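Local coordinates for protein putative esterase (Sulfolobus solfataricus P2, PDB 2RAU) that probably acts as a lipase or esterase of the alpha/beta-hydrolase clan and carries bound calcium, at residues H41-I46 against Y88-G93; I8-A13 against L21-W26; L16-L21 against T77-R82; G172-D177 against S344-W349. All blocks are in the same frame, centred on the assembly; numbering follows the deposited sequence.

Contact 1: residues H41-I46 against Y88-G93; sequences HKVNLI and YLARNG
Val43 and Leu45 of the strand reach the last turn of helix 85-91, Val43 meeting the methyl of Ala90 and Leu45 its carbonyl. The methyl of Ala90 is the closest apolar partner: its CB lies 3.5 Å from Val43 CG1, a branch set anti to the backbone N (chi1 179°), and it also rests near the CA of Asn44. Leu45 meets the helix end differently. Its CG sits 3.4 Å from the carbonyl O of Ala90, CD1 lies close to Arg91 O, and CD2 touches Arg91 CD, the two side chains crossing at about a right angle. A water bridges the backbones, accepting from Leu45 N at 3.0 Å and donating to Ala90 O at 2.7 Å. Behind this shell, the amide of Asn44 bonds to the carbonyl of the following residue, ND2 to Leu45 O at 2.8 Å, from above that carbonyl's plane. Gly93, with positive phi, is the C' residue of a Schellman motif that closes the helix, and its N bonds to Ala90 O. Strand 37-45 runs between strands 21-29 and 94-100 of the main sheet; helix 85-91 packs on that sheet, and Tyr88 and Asn92 touch the C-terminal helix 338-353.

Contact 2: residues I8-A13 against L21-W26; sequences IVKREA and LIENIW
Asn24 CG stands anti to its carbonyl carbon (chi1 -73°), and Glu12 bends at chi2, which brings Asn24 CG and Glu12 CD near each other; the amide and carboxylate planes lie 25° apart. Asn24 uses both ends of its amide on this one residue. Its ND2 donates to Glu12 OE2 at 2.9 Å, close to the amide plane and on the anti side of the carboxylate, somewhat out of its plane, while OD1 receives Glu12 N at 2.8 Å from well above the plane of its C=O. Lys10, bent at chi3, passes CE by Ile25 CD1 and brings NZ to Glu23 OE1, a salt bridge of 3.0 Å whose hydrogen bond is weak; the other oxygen, Glu23 OE2, is held by His41 ND1. The N-terminal strand 7-11 and the residues after it pair antiparallel along strand 21-29, with two interruptions. Val9 and Lys10 both face Ile25 in a classic beta bulge, their two N-H groups converging on Ile25 O while Ile25 N bonds to Lys10 O. Glu12 with Ala13 opposite Glu23 forms a G1 bulge, Glu12 there having positive phi, and Ala13 and Glu23 exchange N-H to O bonds both ways. At the first bulge, Val9 CG2 packs on Ile25 CG2 at 3.5 Å. On the sheet face shared by Ile8 and Trp26, Ile8 CD1 lies over the indole in a CH-pi contact, 3.7 Å from the centroid of the five-membered ring and 25° off its normal.

Contact 3: residues L16-L21 against T77-R82; sequences LGNDQL and TIPDYR
Asn18 carries the polar part of this meeting of two loops and touches both Pro79 and Tyr81. Its ND2 gives one hydrogen bond across the contact, to Pro79 O at 2.9 Å, with the carbonyl oxygen near the amide plane although the nitrogen stands well above the plane of the carbonyl. The same nitrogen bonds to Leu16 O at 3.0 Å within its own loop, so one amide group ties together two backbone carbonyls. At the other end of the amide, OD1 approaches Tyr81 CB at 3.5 Å and lies at the edge of its ring, near the ring plane, with amide and ring planes almost perpendicular. A water accepts from Tyr81 N; its link to Asn18 OD1 is unusually short and doubtful.

Apolar contacts flank this group. Leu16, its CG placed between backbone N and carbonyl carbon (chi1 77°), crosses Pro79 at about a right angle and sets CD2 3.6 Å from Pro79 CD. Gly17 brings its bare CA to 3.8 Å from Ile78 CG2; a CB there would clash with that methyl. Leu87 of helix 85-91 touches Asn18, Pro79 and Tyr81.

Within 77-82, Asp80 OD1 accepts from Arg82 N in an Asx turn, and Arg82 also grips the carboxylate side-on through NE and NH2. Across the contact, the buried ND2 finds its acceptors in two backbone carbonyls, one from each loop, and so joins two loops that share no sheet pairing.

Contact 4: residues G172-D177 against S344-W349; sequences GLILLD and SVVLKW
Strand 172-176 and helix 344-349 run nearly antiparallel, their N-to-C directions 169° apart and the axes 10.7 Å apart at closest approach. Ile174 meets two helix residues. Its CD1 lies 3.8 Å from Val346 CG1, and its CG2 rests near both methyls of Val346. CG1 of the same isoleucine comes 3.7 Å from Trp349 CZ3, so one side chain meets the valine and the indole together. Leu176 continues the apolar surface toward the strand's C-terminal end, crossing Val346 at about a right angle with CD2 4.0 Å from Val346 CG2.

CG of Trp349 is anti to the backbone N (chi1 -179°), and from there the ring reaches the strand. The benzene end makes the contact: CH2 lies 3.7 Å from Leu173 O and 4.1 Å from Gly172 CA, which sits at the ring edge, near its plane. A CB on Gly172 would stand tightly against CH2. From strand 297-302, Phe300 touches Val346 and Ile298 touches Trp349.

The helix thus packs on the parallel part of the mixed sheet. The strand leads straight into Asp177, whose OD2 bonds to His329 ND1; with Ser152, on an elbow-like GxSxG turn, these residues have the geometry of a Ser-His-Asp triad. Together, these features are consistent with the alpha/beta-hydrolase clan and the proposed esterase or lipase activity.

How the contacts relate
Contact 4 is the fully buried one, a hydrophobic interface between the parallel part of the sheet and the C-terminal helix; the other three are partly buried, contacts 2 and 3 including exposed residues, and lie together on one side of the chain's centre. Contacts 1 and 2 lie on neighbouring strands, 37-45 and 21-29, joined by Asn44 O to Ile22 N and by His41 to Glu23, but contact 2 relies on backbone pairing and charges, whereas contact 1 sets strand against helix through apolar side chains and one water. Contact 3 shares Leu21 with contact 2 and reaches contact 1 through Arg91 on Tyr81. Helix 85-91 meets contact 4 where Tyr88 and Leu89 touch Leu347.

Contact 1: residues H41-I46 against Y88-G93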
# COMPACT_ATOMS: atom_id res chain seq x y z
N HIS A 41 7.83 -8.92 -4.67
CA HIS A 41 7.94 -8.61 -6.11
C HIS A 41 9.11 -7.71 -6.32
O HIS A 41 9.34 -6.83 -5.55
CB HIS A 41 6.70 -7.86 -6.64
CG HIS A 41 5.40 -8.61 -6.46
ND1 HIS A 41 4.57 -8.94 -7.51
CD2 HIS A 41 4.78 -9.05 -5.34
CE1 HIS A 41 3.52 -9.59 -7.04
NE2 HIS A 41 3.61 -9.66 -5.72
N LYS A 42 9.85 -7.95 -7.39
CA LYS A 42 10.90 -7.06 -7.84
C LYS A 42 10.53 -6.59 -9.25
O LYS A 42 10.09 -7.40 -10.09
CB LYS A 42 12.26 -7.78 -7.89
CG LYS A 42 13.44 -6.89 -8.29
CD LYS A 42 14.68 -7.70 -8.47
CE LYS A 42 15.88 -6.85 -8.83
NZ LYS A 42 17.07 -7.72 -8.89
N VAL A 43 10.70 -5.30 -9.50
CA VAL A 43 10.54 -4.75 -10.84
C VAL A 43 11.81 -3.99 -11.23
O VAL A 43 12.33 -3.20 -10.46
CB VAL A 43 9.30 -3.82 -10.93
CG1 VAL A 43 9.11 -3.19 -12.36
CG2 VAL A 43 8.01 -4.58 -10.45
N ASN A 44 12.26 -4.23 -12.45
CA ASN A 44 13.40 -3.52 -13.01
C ASN A 44 13.29 -3.49 -14.52
O ASN A 44 12.54 -4.24 -15.12
CB ASN A 44 14.76 -4.10 -12.56
CG ASN A 44 14.93 -5.60 -12.84
OD1 ASN A 44 14.70 -6.41 -11.97
ND2 ASN A 44 15.33 -5.94 -14.02
N LEU A 45 14.09 -2.62 -15.11
CA LEU A 45 14.25 -2.54 -16.54
C LEU A 45 14.93 -3.79 -17.06
O LEU A 45 15.75 -4.39 -16.36
CB LEU A 45 15.18 -1.37 -16.87
CG LEU A 45 14.66 0.02 -17.06
CD1 LEU A 45 15.86 0.94 -17.25
CD2 LEU A 45 13.72 0.12 -18.27
N ILE A 46 14.58 -4.19 -18.28
CA ILE A 46 15.24 -5.28 -18.97
C ILE A 46 16.73 -4.93 -18.94
O ILE A 46 17.13 -3.79 -19.18
CB ILE A 46 14.77 -5.45 -20.44
CG1 ILE A 46 13.38 -6.04 -20.54
CG2 ILE A 46 15.68 -6.41 -21.19
CD1 ILE A 46 12.89 -6.06 -21.98
N TYR A 88 7.27 3.61 -12.48
CA TYR A 88 7.98 4.86 -12.75
C TYR A 88 9.41 4.82 -12.25
O TYR A 88 10.34 5.18 -12.98
CB TYR A 88 7.23 6.03 -12.07
CG TYR A 88 7.83 7.37 -12.42
CD1 TYR A 88 7.44 8.04 -13.58
CD2 TYR A 88 8.80 7.98 -11.62
CE1 TYR A 88 7.97 9.27 -13.91
CE2 TYR A 88 9.32 9.22 -11.96
CZ TYR A 88 8.91 9.84 -13.09
OH TYR A 88 9.40 11.07 -13.43
N LEU A 89 9.59 4.42 -11.00
CA LEU A 89 10.95 4.31 -10.47
C LEU A 89 11.75 3.22 -11.19
O LEU A 89 12.92 3.41 -11.45
CB LEU A 89 10.97 4.16 -8.95
CG LEU A 89 10.45 5.31 -8.12
CD1 LEU A 89 10.52 4.87 -6.66
CD2 LEU A 89 11.26 6.60 -8.42
N ALA A 90 11.12 2.09 -11.53
CA ALA A 90 11.82 1.05 -12.28
C ALA A 90 12.22 1.55 -13.68
O ALA A 90 13.34 1.28 -14.14
CB ALA A 90 10.98 -0.23 -12.36
N ARG A 91 11.34 2.29 -14.37
CA ARG A 91 11.68 2.85 -15.68
C ARG A 91 12.82 3.81 -15.61
O ARG A 91 13.56 3.98 -16.56
CB ARG A 91 10.47 3.61 -16.29
CG ARG A 91 9.47 2.70 -16.96
CD ARG A 91 10.00 2.03 -18.27
NE ARG A 91 10.21 3.00 -19.32
CZ ARG A 91 9.24 3.53 -20.07
NH1 ARG A 91 7.97 3.18 -19.91
NH2 ARG A 91 9.55 4.42 -20.99
N ASN A 92 12.98 4.45 -14.46
CA ASN A 92 14.04 5.41 -14.22
C ASN A 92 15.29 4.83 -13.53
O ASN A 92 16.15 5.57 -13.05
CB ASN A 92 13.41 6.60 -13.48
CG ASN A 92 12.59 7.47 -14.45
OD1 ASN A 92 13.18 8.21 -15.19
ND2 ASN A 92 11.26 7.32 -14.47
N GLY A 93 15.41 3.50 -13.57
CA GLY A 93 16.65 2.79 -13.28
C GLY A 93 16.80 2.10 -11.95
O GLY A 93 17.83 1.48 -11.71
O HOH W 1 15.06 -0.57 -13.22

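Contact 2: residues I8-A13 against L21-W26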
# COMPACT_ATOMS: atom_id res chain seq x y z
N ILE A 8 11.26 -18.98 -5.85
CA ILE A 8 10.86 -18.21 -7.00
C ILE A 8 9.56 -18.80 -7.52
O ILE A 8 9.42 -20.00 -7.64
CB ILE A 8 11.96 -18.13 -8.09
CG1 ILE A 8 11.58 -17.15 -9.20
CG2 ILE A 8 12.17 -19.45 -8.74
CD1 ILE A 8 12.15 -15.77 -9.05
N VAL A 9 8.60 -17.92 -7.80
CA VAL A 9 7.33 -18.30 -8.37
C VAL A 9 7.07 -17.68 -9.76
O VAL A 9 6.32 -18.23 -10.52
CB VAL A 9 6.16 -18.07 -7.37
CG1 VAL A 9 6.38 -18.93 -6.13
CG2 VAL A 9 6.05 -16.68 -6.99
N LYS A 10 7.69 -16.55 -10.08
CA LYS A 10 7.60 -15.96 -11.40
C LYS A 10 8.98 -15.41 -11.68
O LYS A 10 9.48 -14.62 -10.92
CB LYS A 10 6.58 -14.84 -11.45
CG LYS A 10 6.29 -14.41 -12.83
CD LYS A 10 4.88 -13.91 -12.99
CE LYS A 10 4.76 -12.47 -12.68
NZ LYS A 10 3.42 -11.96 -13.12
N ARG A 11 9.55 -15.81 -12.81
CA ARG A 11 10.88 -15.39 -13.18
C ARG A 11 10.92 -14.57 -14.47
O ARG A 11 10.43 -14.98 -15.48
CB ARG A 11 11.73 -16.63 -13.38
CG ARG A 11 13.25 -16.35 -13.44
CD ARG A 11 14.03 -17.63 -13.88
NE ARG A 11 13.27 -18.84 -13.49
CZ ARG A 11 13.55 -19.64 -12.45
NH1 ARG A 11 14.63 -19.45 -11.67
NH2 ARG A 11 12.74 -20.67 -12.20
N GLU A 12 11.49 -13.38 -14.40
CA GLU A 12 11.71 -12.55 -15.56
C GLU A 12 10.50 -12.35 -16.47
O GLU A 12 10.58 -12.48 -17.70
CB GLU A 12 12.89 -13.13 -16.34
CG GLU A 12 14.17 -13.09 -15.55
CD GLU A 12 14.72 -11.69 -15.49
OE1 GLU A 12 15.14 -11.19 -16.57
OE2 GLU A 12 14.73 -11.08 -14.38
N ALA A 13 9.39 -12.01 -15.86
CA ALA A 13 8.15 -11.88 -16.58
C ALA A 13 7.87 -10.42 -16.98
O ALA A 13 7.68 -9.56 -16.11
CB ALA A 13 7.02 -12.41 -15.73
N LEU A 21 9.83 -3.38 -18.80
CA LEU A 21 9.94 -3.69 -17.37
C LEU A 21 9.70 -5.16 -17.12
O LEU A 21 8.83 -5.80 -17.74
CB LEU A 21 8.95 -2.87 -16.55
CG LEU A 21 9.12 -1.37 -16.58
CD1 LEU A 21 8.02 -0.73 -15.75
CD2 LEU A 21 10.53 -0.95 -16.14
N ILE A 22 10.49 -5.75 -16.23
CA ILE A 22 10.29 -7.17 -15.94
C ILE A 22 10.06 -7.37 -14.43
O ILE A 22 10.52 -6.58 -13.59
CB ILE A 22 11.40 -8.09 -16.59
CG1 ILE A 22 12.69 -7.97 -15.81
CG2 ILE A 22 11.60 -7.78 -18.13
CD1 ILE A 22 12.79 -8.94 -14.65
N GLU A 23 9.29 -8.40 -14.12
CA GLU A 23 8.91 -8.75 -12.76
C GLU A 23 9.44 -10.13 -12.34
O GLU A 23 9.44 -11.06 -13.11
CB GLU A 23 7.38 -8.74 -12.68
CG GLU A 23 6.80 -8.88 -11.30
CD GLU A 23 5.28 -8.95 -11.26
OE1 GLU A 23 4.64 -9.31 -12.29
OE2 GLU A 23 4.73 -8.68 -10.18
N ASN A 24 9.90 -10.21 -11.10
CA ASN A 24 10.24 -11.45 -10.44
C ASN A 24 9.40 -11.51 -9.17
O ASN A 24 9.15 -10.50 -8.54
CB ASN A 24 11.73 -11.52 -10.15
CG ASN A 24 12.52 -11.75 -11.43
OD1 ASN A 24 12.63 -12.86 -11.88
ND2 ASN A 24 12.98 -10.67 -12.08
N ILE A 25 8.92 -12.70 -8.83
CA ILE A 25 8.15 -12.90 -7.61
C ILE A 25 8.70 -14.14 -6.87
O ILE A 25 8.90 -15.19 -7.46
CB ILE A 25 6.65 -13.13 -7.85
CG1 ILE A 25 6.04 -12.03 -8.75
CG2 ILE A 25 5.92 -13.19 -6.55
CD1 ILE A 25 4.60 -12.27 -9.11
N TRP A 26 8.89 -13.97 -5.57
CA TRP A 26 9.26 -15.04 -4.67
C TRP A 26 8.24 -15.11 -3.58
O TRP A 26 7.65 -14.12 -3.19
CB TRP A 26 10.60 -14.79 -4.02
CG TRP A 26 11.75 -14.67 -4.93
CD1 TRP A 26 12.64 -15.63 -5.26
CD2 TRP A 26 12.19 -13.48 -5.60
NE1 TRP A 26 13.61 -15.13 -6.08
CE2 TRP A 26 13.35 -13.81 -6.32
CE3 TRP A 26 11.73 -12.17 -5.64
CZ2 TRP A 26 14.05 -12.90 -7.07
CZ3 TRP A 26 12.43 -11.26 -6.39
CH2 TRP A 26 13.58 -11.63 -7.10

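Contact 3: residues L16-L21 against T77-R82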
# COMPACT_ATOMS: atom_id res chain seq x y z
N LEU A 16 2.49 -6.41 -18.12
CA LEU A 16 1.50 -6.04 -19.13
C LEU A 16 1.50 -4.55 -19.35
O LEU A 16 1.52 -3.77 -18.39
CB LEU A 16 0.11 -6.54 -18.78
CG LEU A 16 -0.78 -5.85 -17.73
CD1 LEU A 16 -2.25 -6.33 -17.86
CD2 LEU A 16 -0.23 -6.00 -16.28
N GLY A 17 1.53 -4.16 -20.63
CA GLY A 17 1.54 -2.76 -21.04
C GLY A 17 2.84 -2.03 -20.83
O GLY A 17 2.94 -0.85 -21.13
N ASN A 18 3.85 -2.73 -20.31
CA ASN A 18 5.12 -2.12 -19.95
C ASN A 18 6.19 -3.13 -20.23
O ASN A 18 6.85 -3.62 -19.32
CB ASN A 18 5.11 -1.75 -18.47
CG ASN A 18 4.09 -0.69 -18.13
OD1 ASN A 18 4.40 0.48 -18.21
ND2 ASN A 18 2.83 -1.10 -17.81
N ASP A 19 6.42 -3.43 -21.50
CA ASP A 19 7.30 -4.55 -21.82
C ASP A 19 8.82 -4.28 -21.70
O ASP A 19 9.63 -5.18 -21.92
CB ASP A 19 6.96 -5.15 -23.18
CG ASP A 19 7.15 -4.20 -24.29
OD1 ASP A 19 7.96 -3.25 -24.17
OD2 ASP A 19 6.45 -4.39 -25.31
N GLN A 20 9.20 -3.05 -21.37
CA GLN A 20 10.58 -2.76 -21.01
C GLN A 20 10.88 -3.09 -19.55
O GLN A 20 12.05 -3.04 -19.10
CB GLN A 20 10.89 -1.29 -21.33
CG GLN A 20 11.05 -1.07 -22.88
CD GLN A 20 11.85 -2.25 -23.58
OE1 GLN A 20 11.24 -3.20 -24.13
NE2 GLN A 20 13.19 -2.21 -23.51
N LEU A 21 9.83 -3.38 -18.80
CA LEU A 21 9.94 -3.69 -17.37
C LEU A 21 9.70 -5.16 -17.12
O LEU A 21 8.83 -5.80 -17.74
CB LEU A 21 8.95 -2.87 -16.55
CG LEU A 21 9.12 -1.37 -16.58
CD1 LEU A 21 8.02 -0.73 -15.75
CD2 LEU A 21 10.53 -0.95 -16.14
N THR A 77 -7.27 -3.59 -15.18
CA THR A 77 -6.82 -2.50 -16.04
C THR A 77 -5.43 -2.78 -16.58
O THR A 77 -4.80 -3.80 -16.24
CB THR A 77 -6.82 -1.16 -15.25
OG1 THR A 77 -6.71 -0.09 -16.16
CG2 THR A 77 -5.73 -1.07 -14.20
N ILE A 78 -4.93 -1.90 -17.45
CA ILE A 78 -3.53 -1.97 -17.89
C ILE A 78 -2.75 -0.88 -17.19
O ILE A 78 -3.07 0.30 -17.34
CB ILE A 78 -3.40 -1.80 -19.39
CG1 ILE A 78 -4.15 -2.94 -20.11
CG2 ILE A 78 -1.89 -1.78 -19.80
CD1 ILE A 78 -4.45 -2.65 -21.53
N PRO A 79 -1.73 -1.24 -16.41
CA PRO A 79 -1.00 -0.19 -15.70
C PRO A 79 -0.22 0.75 -16.60
O PRO A 79 0.34 0.34 -17.62
CB PRO A 79 0.03 -0.97 -14.84
CG PRO A 79 -0.28 -2.40 -15.00
CD PRO A 79 -1.23 -2.59 -16.12
N ASP A 80 -0.20 2.01 -16.19
CA ASP A 80 0.52 3.07 -16.86
C ASP A 80 1.68 3.43 -15.94
O ASP A 80 1.46 3.86 -14.82
CB ASP A 80 -0.40 4.26 -17.02
CG ASP A 80 0.19 5.38 -17.80
OD1 ASP A 80 1.43 5.45 -18.00
OD2 ASP A 80 -0.61 6.25 -18.19
N TYR A 81 2.91 3.29 -16.42
CA TYR A 81 4.10 3.61 -15.60
C TYR A 81 4.10 5.06 -15.09
O TYR A 81 4.64 5.36 -14.04
CB TYR A 81 5.44 3.31 -16.34
CG TYR A 81 5.91 4.44 -17.23
CD1 TYR A 81 6.71 5.46 -16.73
CD2 TYR A 81 5.46 4.53 -18.53
CE1 TYR A 81 7.10 6.51 -17.53
CE2 TYR A 81 5.82 5.59 -19.33
CZ TYR A 81 6.65 6.56 -18.84
OH TYR A 81 7.00 7.60 -19.66
N ARG A 82 3.47 5.97 -15.81
CA ARG A 82 3.40 7.35 -15.37
C ARG A 82 2.56 7.49 -14.10
O ARG A 82 2.81 8.39 -13.30
CB ARG A 82 2.83 8.22 -16.48
CG ARG A 82 3.81 8.36 -17.66
CD ARG A 82 3.19 9.04 -18.87
NE ARG A 82 2.06 8.25 -19.31
CZ ARG A 82 1.18 8.63 -20.24
NH1 ARG A 82 1.33 9.80 -20.85
NH2 ARG A 82 0.16 7.85 -20.57
O HOH W 2 2.99 2.23 -19.33

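Contact 4: residues G172-D177 against S344-W349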
# COMPACT_ATOMS: atom_id res chain seq x y z
N GLY A 172 16.92 5.95 3.75
CA GLY A 172 16.02 7.00 3.33
C GLY A 172 14.59 6.54 3.47
O GLY A 172 14.28 5.36 3.26
N LEU A 173 13.72 7.47 3.85
CA LEU A 173 12.28 7.20 4.02
C LEU A 173 11.44 8.06 3.07
O LEU A 173 11.68 9.24 2.92
CB LEU A 173 11.84 7.41 5.46
CG LEU A 173 12.17 6.31 6.46
CD1 LEU A 173 12.19 6.87 7.90
CD2 LEU A 173 11.24 5.12 6.33
N ILE A 174 10.50 7.41 2.40
CA ILE A 174 9.56 8.08 1.51
C ILE A 174 8.14 7.76 1.98
O ILE A 174 7.66 6.63 1.82
CB ILE A 174 9.72 7.61 0.06
CG1 ILE A 174 11.16 7.85 -0.45
CG2 ILE A 174 8.62 8.26 -0.88
CD1 ILE A 174 11.55 6.94 -1.62
N LEU A 175 7.44 8.74 2.55
CA LEU A 175 6.08 8.54 3.06
C LEU A 175 5.06 9.15 2.09
O LEU A 175 5.04 10.36 1.88
CB LEU A 175 5.94 9.13 4.47
CG LEU A 175 6.98 8.64 5.50
CD1 LEU A 175 6.91 9.50 6.81
CD2 LEU A 175 6.82 7.08 5.73
N LEU A 176 4.28 8.28 1.46
CA LEU A 176 3.29 8.65 0.44
C LEU A 176 1.91 8.66 1.11
O LEU A 176 1.18 7.65 1.18
CB LEU A 176 3.35 7.66 -0.74
CG LEU A 176 4.72 7.57 -1.46
CD1 LEU A 176 4.83 6.32 -2.30
CD2 LEU A 176 5.01 8.81 -2.28
N ASP A 177 1.59 9.81 1.68
CA ASP A 177 0.35 9.99 2.45
C ASP A 177 0.21 8.88 3.51
O ASP A 177 -0.78 8.16 3.57
CB ASP A 177 -0.88 10.12 1.52
CG ASP A 177 -1.88 11.19 1.96
OD1 ASP A 177 -1.50 12.13 2.69
OD2 ASP A 177 -3.07 11.08 1.54
N SER A 344 7.72 12.03 -10.11
CA SER A 344 8.93 12.76 -10.49
C SER A 344 9.59 13.45 -9.31
O SER A 344 10.79 13.63 -9.31
CB SER A 344 8.62 13.79 -11.56
OG SER A 344 7.70 14.78 -11.07
N VAL A 345 8.82 13.84 -8.29
CA VAL A 345 9.38 14.52 -7.12
C VAL A 345 10.12 13.51 -6.25
O VAL A 345 11.20 13.79 -5.74
CB VAL A 345 8.27 15.27 -6.30
CG1 VAL A 345 8.89 15.95 -5.05
CG2 VAL A 345 7.54 16.26 -7.19
N VAL A 346 9.56 12.30 -6.09
CA VAL A 346 10.27 11.24 -5.39
C VAL A 346 11.60 10.89 -6.12
O VAL A 346 12.67 10.80 -5.49
CB VAL A 346 9.40 9.96 -5.23
CG1 VAL A 346 10.30 8.79 -4.69
CG2 VAL A 346 8.19 10.19 -4.32
N LEU A 347 11.56 10.76 -7.44
CA LEU A 347 12.77 10.48 -8.22
C LEU A 347 13.83 11.57 -8.01
O LEU A 347 14.99 11.27 -7.84
CB LEU A 347 12.45 10.40 -9.71
CG LEU A 347 13.56 9.96 -10.69
CD1 LEU A 347 13.99 8.55 -10.37
CD2 LEU A 347 13.13 10.11 -12.18
N LYS A 348 13.41 12.82 -8.04
CA LYS A 348 14.34 13.92 -7.89
C LYS A 348 14.95 13.89 -6.49
O LYS A 348 16.15 14.13 -6.31
CB LYS A 348 13.63 15.24 -8.15
CG LYS A 348 14.48 16.45 -7.97
CD LYS A 348 13.68 17.72 -8.25
N TRP A 349 14.11 13.63 -5.49
CA TRP A 349 14.59 13.51 -4.12
C TRP A 349 15.62 12.38 -4.00
O TRP A 349 16.67 12.57 -3.38
CB TRP A 349 13.41 13.25 -3.17
CG TRP A 349 13.82 13.13 -1.76
CD1 TRP A 349 14.03 14.14 -0.89
CD2 TRP A 349 14.09 11.92 -1.05
NE1 TRP A 349 14.40 13.65 0.33
CE2 TRP A 349 14.42 12.28 0.27
CE3 TRP A 349 14.02 10.57 -1.38
CZ2 TRP A 349 14.75 11.32 1.25
CZ3 TRP A 349 14.36 9.61 -0.41
CH2 TRP A 349 14.69 10.00 0.89